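Local coordinates for protein Polyphosphate:AMP phosphotransferase (Meiothermus ruber H328, PDB 5O6M) that transfers phosphate from inorganic polyphosphate to nucleotides, converting AMP to ADP and ADP to ATP, at residues 122-127 / 150-155; 144-149 / 210-215. The protein carries 1 engineered substitution. All coordinates share one frame; numbering follows the deposited sequence.

Interaction 1 (122-127 / 150-155). With ATP (adenosine-5'-triphosphate), chain X.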
loop_
_atom_site.group_PDB
_atom_site.type_symbol
_atom_site.label_atom_id
_atom_site.label_comp_id
_atom_site.label_asym_id
_atom_site.label_seq_id
_atom_site.Cartn_x
_atom_site.Cartn_y
_atom_site.Cartn_z
ATOM N N ARG D 122 -12.973 13.291 6.910
ATOM C CA ARG D 122 -12.811 13.946 5.616
ATOM C C ARG D 122 -12.716 12.868 4.542
ATOM O O ARG D 122 -12.525 11.691 4.867
ATOM C CB ARG D 122 -11.583 14.857 5.605
ATOM C CG ARG D 122 -11.715 16.068 6.520
ATOM C CD ARG D 122 -10.550 17.028 6.340
ATOM N NE ARG D 122 -10.508 18.026 7.404
ATOM C CZ ARG D 122 -11.163 19.181 7.376
ATOM N NH1 ARG D 122 -11.914 19.496 6.328
ATOM N NH2 ARG D 122 -11.061 20.023 8.394
ATOM N N SER D 123 -12.852 13.231 3.272
ATOM C CA SER D 123 -13.052 12.206 2.259
ATOM C C SER D 123 -12.733 12.774 0.884
ATOM O O SER D 123 -12.136 13.848 0.751
ATOM C CB SER D 123 -14.488 11.676 2.302
ATOM O OG SER D 123 -15.387 12.691 1.892
ATOM N N HIS D 124 -13.142 12.026 -0.144
ATOM C CA HIS D 124 -13.065 12.478 -1.526
ATOM C C HIS D 124 -13.839 13.768 -1.761
ATOM O O HIS D 124 -13.601 14.443 -2.768
ATOM C CB HIS D 124 -13.594 11.378 -2.452
ATOM C CG HIS D 124 -14.856 10.731 -1.966
ATOM N ND1 HIS D 124 -14.941 10.080 -0.754
ATOM C CD2 HIS D 124 -16.075 10.606 -2.542
ATOM C CE1 HIS D 124 -16.165 9.607 -0.591
ATOM N NE2 HIS D 124 -16.872 9.909 -1.664
ATOM N N TYR D 125 -14.765 14.122 -0.867
ATOM C CA TYR D 125 -15.538 15.340 -1.066
ATOM C C TYR D 125 -14.678 16.590 -0.937
ATOM O O TYR D 125 -15.023 17.624 -1.516
ATOM C CB TYR D 125 -16.719 15.381 -0.088
ATOM C CG TYR D 125 -17.803 14.410 -0.495
ATOM C CD1 TYR D 125 -18.727 14.747 -1.473
ATOM C CD2 TYR D 125 -17.886 13.149 0.076
ATOM C CE1 TYR D 125 -19.711 13.858 -1.869
ATOM C CE2 TYR D 125 -18.868 12.252 -0.312
ATOM C CZ TYR D 125 -19.777 12.613 -1.288
ATOM O OH TYR D 125 -20.759 11.731 -1.683
ATOM N N GLU D 126 -13.549 16.508 -0.229
ATOM C CA GLU D 126 -12.625 17.636 -0.181
ATOM C C GLU D 126 -12.169 18.065 -1.570
ATOM O O GLU D 126 -11.763 19.219 -1.747
ATOM C CB GLU D 126 -11.413 17.292 0.687
ATOM C CG GLU D 126 -11.741 17.072 2.156
ATOM C CD GLU D 126 -12.106 18.361 2.876
ATOM O OE1 GLU D 126 -11.633 19.436 2.448
ATOM O OE2 GLU D 126 -12.860 18.301 3.872
ATOM N N ASP D 127 -12.212 17.169 -2.556
ATOM C CA ASP D 127 -11.792 17.511 -3.909
ATOM C C ASP D 127 -12.866 18.248 -4.703
ATOM O O ASP D 127 -12.643 18.548 -5.882
ATOM C CB ASP D 127 -11.347 16.252 -4.657
ATOM C CG ASP D 127 -10.018 15.716 -4.150
ATOM O OD1 ASP D 127 -8.985 16.385 -4.371
ATOM O OD2 ASP D 127 -9.999 14.632 -3.528
ATOM N N ARG D 150 -20.674 10.340 -7.770
ATOM C CA ARG D 150 -21.915 9.570 -7.830
ATOM C C ARG D 150 -21.659 8.169 -8.366
ATOM O O ARG D 150 -22.185 7.185 -7.835
ATOM C CB ARG D 150 -22.953 10.286 -8.696
ATOM C CG ARG D 150 -23.639 11.464 -8.023
ATOM C CD ARG D 150 -24.840 11.925 -8.842
ATOM N NE ARG D 150 -24.465 12.268 -10.208
ATOM C CZ ARG D 150 -24.122 13.489 -10.605
ATOM N NH1 ARG D 150 -24.106 14.496 -9.738
ATOM N NH2 ARG D 150 -23.797 13.706 -11.872
ATOM N N GLU D 151 -20.843 8.062 -9.417
ATOM C CA GLU D 151 -20.589 6.774 -10.047
ATOM C C GLU D 151 -19.633 5.931 -9.218
ATOM O O GLU D 151 -19.776 4.706 -9.155
ATOM C CB GLU D 151 -20.031 6.984 -11.457
ATOM C CG GLU D 151 -21.001 7.679 -12.399
ATOM C CD GLU D 151 -22.324 6.944 -12.510
ATOM O OE1 GLU D 151 -23.371 7.608 -12.663
ATOM O OE2 GLU D 151 -22.320 5.698 -12.426
ATOM N N PHE D 152 -18.648 6.570 -8.586
ATOM C CA PHE D 152 -17.769 5.847 -7.677
ATOM C C PHE D 152 -18.560 5.241 -6.527
ATOM O O PHE D 152 -18.402 4.059 -6.202
ATOM C CB PHE D 152 -16.682 6.785 -7.152
ATOM C CG PHE D 152 -15.816 6.178 -6.088
ATOM C CD1 PHE D 152 -15.065 5.041 -6.350
ATOM C CD2 PHE D 152 -15.732 6.757 -4.834
ATOM C CE1 PHE D 152 -14.261 4.483 -5.372
ATOM C CE2 PHE D 152 -14.927 6.205 -3.851
ATOM C CZ PHE D 152 -14.193 5.067 -4.121
ATOM N N GLU D 153 -19.436 6.036 -5.911
ATOM C CA GLU D 153 -20.239 5.524 -4.807
ATOM C C GLU D 153 -21.281 4.523 -5.290
ATOM O O GLU D 153 -21.602 3.574 -4.567
ATOM C CB GLU D 153 -20.885 6.682 -4.044
ATOM C CG GLU D 153 -19.865 7.534 -3.291
ATOM C CD GLU D 153 -20.481 8.728 -2.584
ATOM O OE1 GLU D 153 -21.715 8.901 -2.673
ATOM O OE2 GLU D 153 -19.726 9.500 -1.943
ATOM N N ARG D 154 -21.813 4.707 -6.503
ATOM C CA ARG D 154 -22.731 3.709 -7.045
ATOM C C ARG D 154 -22.053 2.352 -7.176
ATOM O O ARG D 154 -22.640 1.320 -6.834
ATOM C CB ARG D 154 -23.278 4.148 -8.403
ATOM C CG ARG D 154 -24.144 3.070 -9.049
ATOM C CD ARG D 154 -24.323 3.279 -10.542
ATOM N NE ARG D 154 -25.023 4.520 -10.851
ATOM C CZ ARG D 154 -26.343 4.602 -10.974
ATOM N NH1 ARG D 154 -27.088 3.515 -10.823
ATOM N NH2 ARG D 154 -26.918 5.763 -11.253
ATOM N N MET D 155 -20.819 2.336 -7.677
ATOM C CA MET D 155 -20.086 1.082 -7.807
ATOM C C MET D 155 -19.847 0.452 -6.439
ATOM O O MET D 155 -20.042 -0.755 -6.253
ATOM C CB MET D 155 -18.767 1.332 -8.548
ATOM C CG MET D 155 -17.893 0.103 -8.749
ATOM S SD MET D 155 -16.854 -0.232 -7.315
ATOM C CE MET D 155 -16.020 1.340 -7.110
HETATM P PG ATP X . -8.650 18.342 10.805
HETATM O O1G ATP X . -9.275 17.267 9.958
HETATM O O2G ATP X . -9.261 19.719 10.559
HETATM O O3G ATP X . -8.722 18.032 12.307
HETATM P PB ATP X . -5.753 18.066 11.132
HETATM O O1B ATP X . -4.965 19.235 11.582
HETATM O O2B ATP X . -6.110 17.037 12.206
HETATM O O3B ATP X . -7.111 18.502 10.427
HETATM P PA ATP X . -5.325 16.789 8.491
HETATM O O1A ATP X . -6.125 15.548 8.542
HETATM O O2A ATP X . -3.968 16.626 7.809
HETATM O O3A ATP X . -4.997 17.287 9.969
HETATM O "O5'" ATP X . -6.101 17.942 7.615
HETATM C "C5'" ATP X . -5.365 19.066 7.092
HETATM C "C4'" ATP X . -6.074 19.737 5.939
HETATM O "O4'" ATP X . -6.091 18.892 4.767
HETATM C "C3'" ATP X . -7.530 20.170 6.174
HETATM O "O3'" ATP X . -7.599 21.589 6.237
HETATM C "C2'" ATP X . -8.275 19.644 4.932
HETATM O "O2'" ATP X . -9.195 20.583 4.387
HETATM C "C1'" ATP X . -7.117 19.431 3.966
HETATM N N9 ATP X . -7.400 18.544 2.842
HETATM C C8 ATP X . -8.003 17.315 2.866
HETATM N N7 ATP X . -8.225 16.803 1.679
HETATM C C5 ATP X . -7.727 17.763 0.811
HETATM C C6 ATP X . -7.673 17.835 -0.596
HETATM N N6 ATP X . -8.191 16.912 -1.409
HETATM N N1 ATP X . -7.097 18.927 -1.145
HETATM C C2 ATP X . -6.627 19.882 -0.338
HETATM N N3 ATP X . -6.637 19.932 0.996
HETATM C C4 ATP X . -7.205 18.836 1.513
#
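His-124 and Glu-153 join the two segments through a His-carboxylate hydrogen bond. NE2 of His-124 gives its proton to OE2 of Glu-153 over 2.9 Å, at a nearly straight 170°. OE2 lies close to the ring plane and accepts on its anti lone pair, and the carboxylate is turned almost perpendicular to the imidazole. The Tyr-125 and Glu-153 side chains run toward each other, and Tyr-125 OH comes close to OE2 of Glu-153. Lys-165 bonds to this hydroxyl and makes a salt bridge to OE1 of Glu-153, so the buried acid is probably kept charged. Phe-152 adds a T-shaped stack: its edge points at the His-124 face, with centroids 5.9 Å apart and planes at 82°.

Residues at both ends of 122-127 hold ATP. From CB, the Arg-122 side chain runs extended through CG and CD to NE (chi2 -173°). CD passes 3.7 Å from ribose C2' of ATP. NE donates to ATP O1G at 2.9 Å, and NH2 to ATP O2G at 2.8 Å. NH1 of Arg-122 turns back to Glu-126 OE2 at 2.9 Å in a salt bridge, meeting that oxygen from above the carboxylate plane. All three guanidinium nitrogens are held: NE and NH2 by the gamma-phosphate, NH1 by Glu-126. Asp-66 adds a salt bridge at NH2. With an alanine here, the gamma-phosphate would probably lose two donors and Glu-126 its charged mate. Asp-127 OD1 takes a weak hydrogen bond from adenine N6 of ATP at 3.1 Å.

The contact is buried. It sets the ATP-binding loop after strand 117-121, which lies between strands 86-90 and 57-64 in the parallel sheet of this P-loop-type fold, against helix 145-158. Helix 105-108 also packs on it, touching His-124 through Val-107.

Interaction 2 (144-149 / 210-215); sequences KRYRHI and YEAAIR
Tyr-146 reaches Ala-212 and Ala-213 because its CG stands beside the backbone N and anti to the carbonyl carbon (chi1 -58°). A chi2 of -68° then turns the ring so that its CE1 and OH corner meets helix 203-217. CE1 of Tyr-146 lies 3.8 Å from Ala-213 CA and 4.3 Å from Ala-213 CB. OH of Tyr-146 rests 3.8 Å from Ala-212 CB.

The contact is van der Waals packing. The two alanines are small, which lets a large ring lie close to the helix backbone: the CA atoms of Tyr-146 and Ala-213 are 7.0 Å apart. The phenol oxygen also has a weak hydrogen bond with Arg-132, from helix 130-133. A bound phosphate ion, probably from the crystallisation liquor, lies about 3 Å from the side chain of Ala-212. NH1 of Arg-215 also holds this ion.

This is plain buried helix packing. Tyr-146 also touches Glu-216, and Ile-149 touches Thr-217, so the start of helix 145-158 packs across the last turns of helix 203-217. Through Arg-145 and Arg-147, helix 145-158 also makes salt bridges to Glu-159 and Glu-151 of the second subunit.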
loop_
_atom_site.group_PDB
_atom_site.type_symbol
_atom_site.label_atom_id
_atom_site.label_comp_id
_atom_site.label_asym_id
_atom_site.label_seq_id
_atom_site.Cartn_x
_atom_site.Cartn_y
_atom_site.Cartn_z
ATOM N N LYS D 144 -16.543 18.317 -13.101
ATOM C CA LYS D 144 -16.788 16.956 -13.558
ATOM C C LYS D 144 -16.789 15.957 -12.410
ATOM O O LYS D 144 -17.216 14.812 -12.597
ATOM C CB LYS D 144 -15.753 16.537 -14.599
ATOM C CG LYS D 144 -15.587 17.531 -15.729
ATOM C CD LYS D 144 -15.477 16.793 -17.050
ATOM C CE LYS D 144 -15.067 17.698 -18.189
ATOM N NZ LYS D 144 -13.663 18.147 -18.007
ATOM N N ARG D 145 -16.305 16.358 -11.236
ATOM C CA ARG D 145 -16.103 15.415 -10.147
ATOM C C ARG D 145 -17.397 15.016 -9.449
ATOM O O ARG D 145 -17.440 13.943 -8.843
ATOM C CB ARG D 145 -15.109 16.002 -9.146
ATOM C CG ARG D 145 -13.721 16.142 -9.756
ATOM C CD ARG D 145 -12.719 16.781 -8.822
ATOM N NE ARG D 145 -11.384 16.756 -9.417
ATOM C CZ ARG D 145 -10.285 17.197 -8.814
ATOM N NH1 ARG D 145 -10.360 17.704 -7.591
ATOM N NH2 ARG D 145 -9.115 17.129 -9.434
ATOM N N TYR D 146 -18.455 15.827 -9.530
ATOM C CA TYR D 146 -19.733 15.398 -8.964
ATOM C C TYR D 146 -20.199 14.115 -9.632
ATOM O O TYR D 146 -20.693 13.195 -8.968
ATOM C CB TYR D 146 -20.785 16.495 -9.128
ATOM C CG TYR D 146 -20.404 17.814 -8.493
ATOM C CD1 TYR D 146 -20.306 17.942 -7.112
ATOM C CD2 TYR D 146 -20.126 18.928 -9.277
ATOM C CE1 TYR D 146 -19.953 19.145 -6.533
ATOM C CE2 TYR D 146 -19.771 20.135 -8.705
ATOM C CZ TYR D 146 -19.686 20.239 -7.335
ATOM O OH TYR D 146 -19.333 21.440 -6.766
ATOM N N ARG D 147 -20.027 14.031 -10.950
ATOM C CA ARG D 147 -20.364 12.812 -11.673
ATOM C C ARG D 147 -19.476 11.654 -11.241
ATOM O O ARG D 147 -19.970 10.572 -10.903
ATOM C CB ARG D 147 -20.224 13.058 -13.175
ATOM C CG ARG D 147 -20.186 11.793 -13.998
ATOM C CD ARG D 147 -21.387 11.653 -14.889
ATOM N NE ARG D 147 -21.073 10.804 -16.032
ATOM C CZ ARG D 147 -21.983 10.221 -16.802
ATOM N NH1 ARG D 147 -21.601 9.456 -17.815
ATOM N NH2 ARG D 147 -23.277 10.390 -16.548
ATOM N N HIS D 148 -18.157 11.874 -11.231
ATOM C CA HIS D 148 -17.215 10.855 -10.778
ATOM C C HIS D 148 -17.649 10.252 -9.450
ATOM O O HIS D 148 -17.615 9.031 -9.262
ATOM C CB HIS D 148 -15.819 11.463 -10.632
ATOM C CG HIS D 148 -15.301 12.113 -11.874
ATOM N ND1 HIS D 148 -14.219 12.966 -11.864
ATOM C CD2 HIS D 148 -15.704 12.027 -13.163
ATOM C CE1 HIS D 148 -13.981 13.384 -13.095
ATOM N NE2 HIS D 148 -14.869 12.831 -13.901
ATOM N N ILE D 149 -18.042 11.108 -8.507
ATOM C CA ILE D 149 -18.331 10.656 -7.150
ATOM C C ILE D 149 -19.623 9.852 -7.106
ATOM O O ILE D 149 -19.687 8.790 -6.474
ATOM C CB ILE D 149 -18.371 11.859 -6.193
ATOM C CG1 ILE D 149 -16.971 12.464 -6.068
ATOM C CG2 ILE D 149 -18.944 11.457 -4.835
ATOM C CD1 ILE D 149 -16.901 13.698 -5.197
ATOM N N TYR D 210 -20.610 23.105 -0.062
ATOM C CA TYR D 210 -21.269 21.986 0.601
ATOM C C TYR D 210 -22.669 21.761 0.045
ATOM O O TYR D 210 -23.070 20.617 -0.196
ATOM C CB TYR D 210 -21.309 22.207 2.112
ATOM C CG TYR D 210 -20.132 21.597 2.839
ATOM C CD1 TYR D 210 -19.985 20.217 2.922
ATOM C CD2 TYR D 210 -19.173 22.394 3.454
ATOM C CE1 TYR D 210 -18.913 19.647 3.589
ATOM C CE2 TYR D 210 -18.097 21.834 4.125
ATOM C CZ TYR D 210 -17.974 20.459 4.189
ATOM O OH TYR D 210 -16.910 19.894 4.854
ATOM N N GLU D 211 -23.430 22.835 -0.170
ATOM C CA GLU D 211 -24.761 22.671 -0.746
ATOM C C GLU D 211 -24.676 22.070 -2.145
ATOM O O GLU D 211 -25.468 21.191 -2.502
ATOM C CB GLU D 211 -25.505 24.006 -0.767
ATOM C CG GLU D 211 -26.921 23.894 -1.319
ATOM C CD GLU D 211 -27.704 25.190 -1.222
ATOM O OE1 GLU D 211 -27.720 25.957 -2.207
ATOM O OE2 GLU D 211 -28.300 25.438 -0.151
ATOM N N ALA D 212 -23.727 22.543 -2.955
ATOM C CA ALA D 212 -23.553 21.985 -4.291
ATOM C C ALA D 212 -23.166 20.514 -4.215
ATOM O O ALA D 212 -23.747 19.666 -4.903
ATOM C CB ALA D 212 -22.502 22.785 -5.060
ATOM N N ALA D 213 -22.170 20.194 -3.386
ATOM C CA ALA D 213 -21.733 18.809 -3.246
ATOM C C ALA D 213 -22.869 17.921 -2.755
ATOM O O ALA D 213 -23.111 16.839 -3.304
ATOM C CB ALA D 213 -20.539 18.730 -2.295
ATOM N N ILE D 214 -23.596 18.372 -1.730
ATOM C CA ILE D 214 -24.655 17.542 -1.163
ATOM C C ILE D 214 -25.791 17.360 -2.161
ATOM O O ILE D 214 -26.297 16.248 -2.347
ATOM C CB ILE D 214 -25.146 18.141 0.166
ATOM C CG1 ILE D 214 -24.055 17.994 1.234
ATOM C CG2 ILE D 214 -26.452 17.487 0.597
ATOM C CD1 ILE D 214 -24.292 18.803 2.487
ATOM N N ARG D 215 -26.209 18.446 -2.814
ATOM C CA ARG D 215 -27.254 18.353 -3.831
ATOM C C ARG D 215 -26.834 17.455 -4.994
ATOM O O ARG D 215 -27.658 16.712 -5.542
ATOM C CB ARG D 215 -27.627 19.756 -4.313
ATOM C CG ARG D 215 -28.688 19.800 -5.397
ATOM C CD ARG D 215 -28.879 21.216 -5.935
ATOM N NE ARG D 215 -27.648 22.005 -5.968
ATOM C CZ ARG D 215 -26.843 22.112 -7.020
ATOM N NH1 ARG D 215 -25.752 22.863 -6.942
ATOM N NH2 ARG D 215 -27.123 21.471 -8.147
#

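From the N terminus, after helix 29-53 and strands 57-64 and 86-90, the chain leaves strand 117-121 into the ATP-binding loop 122-127. It then passes helices 130-133 and 139-142 and enters helix 145-158. Residues 144-149 open interaction 2. Residues 150-155 on the next turns close the shorter loop of interaction 1. After strand 161-169 and helices 172-183 and 195-201, residues 210-215 close the longer loop. The two loops therefore cross, and helix 145-158 serves both. The contacts also touch: Asp-127 O probably accepts a hydrogen bond from Arg-145 NH1, and Ile-149 packs on His-124 and Tyr-125. Together they tie the nucleotide loop to helices 145-158 and 203-217.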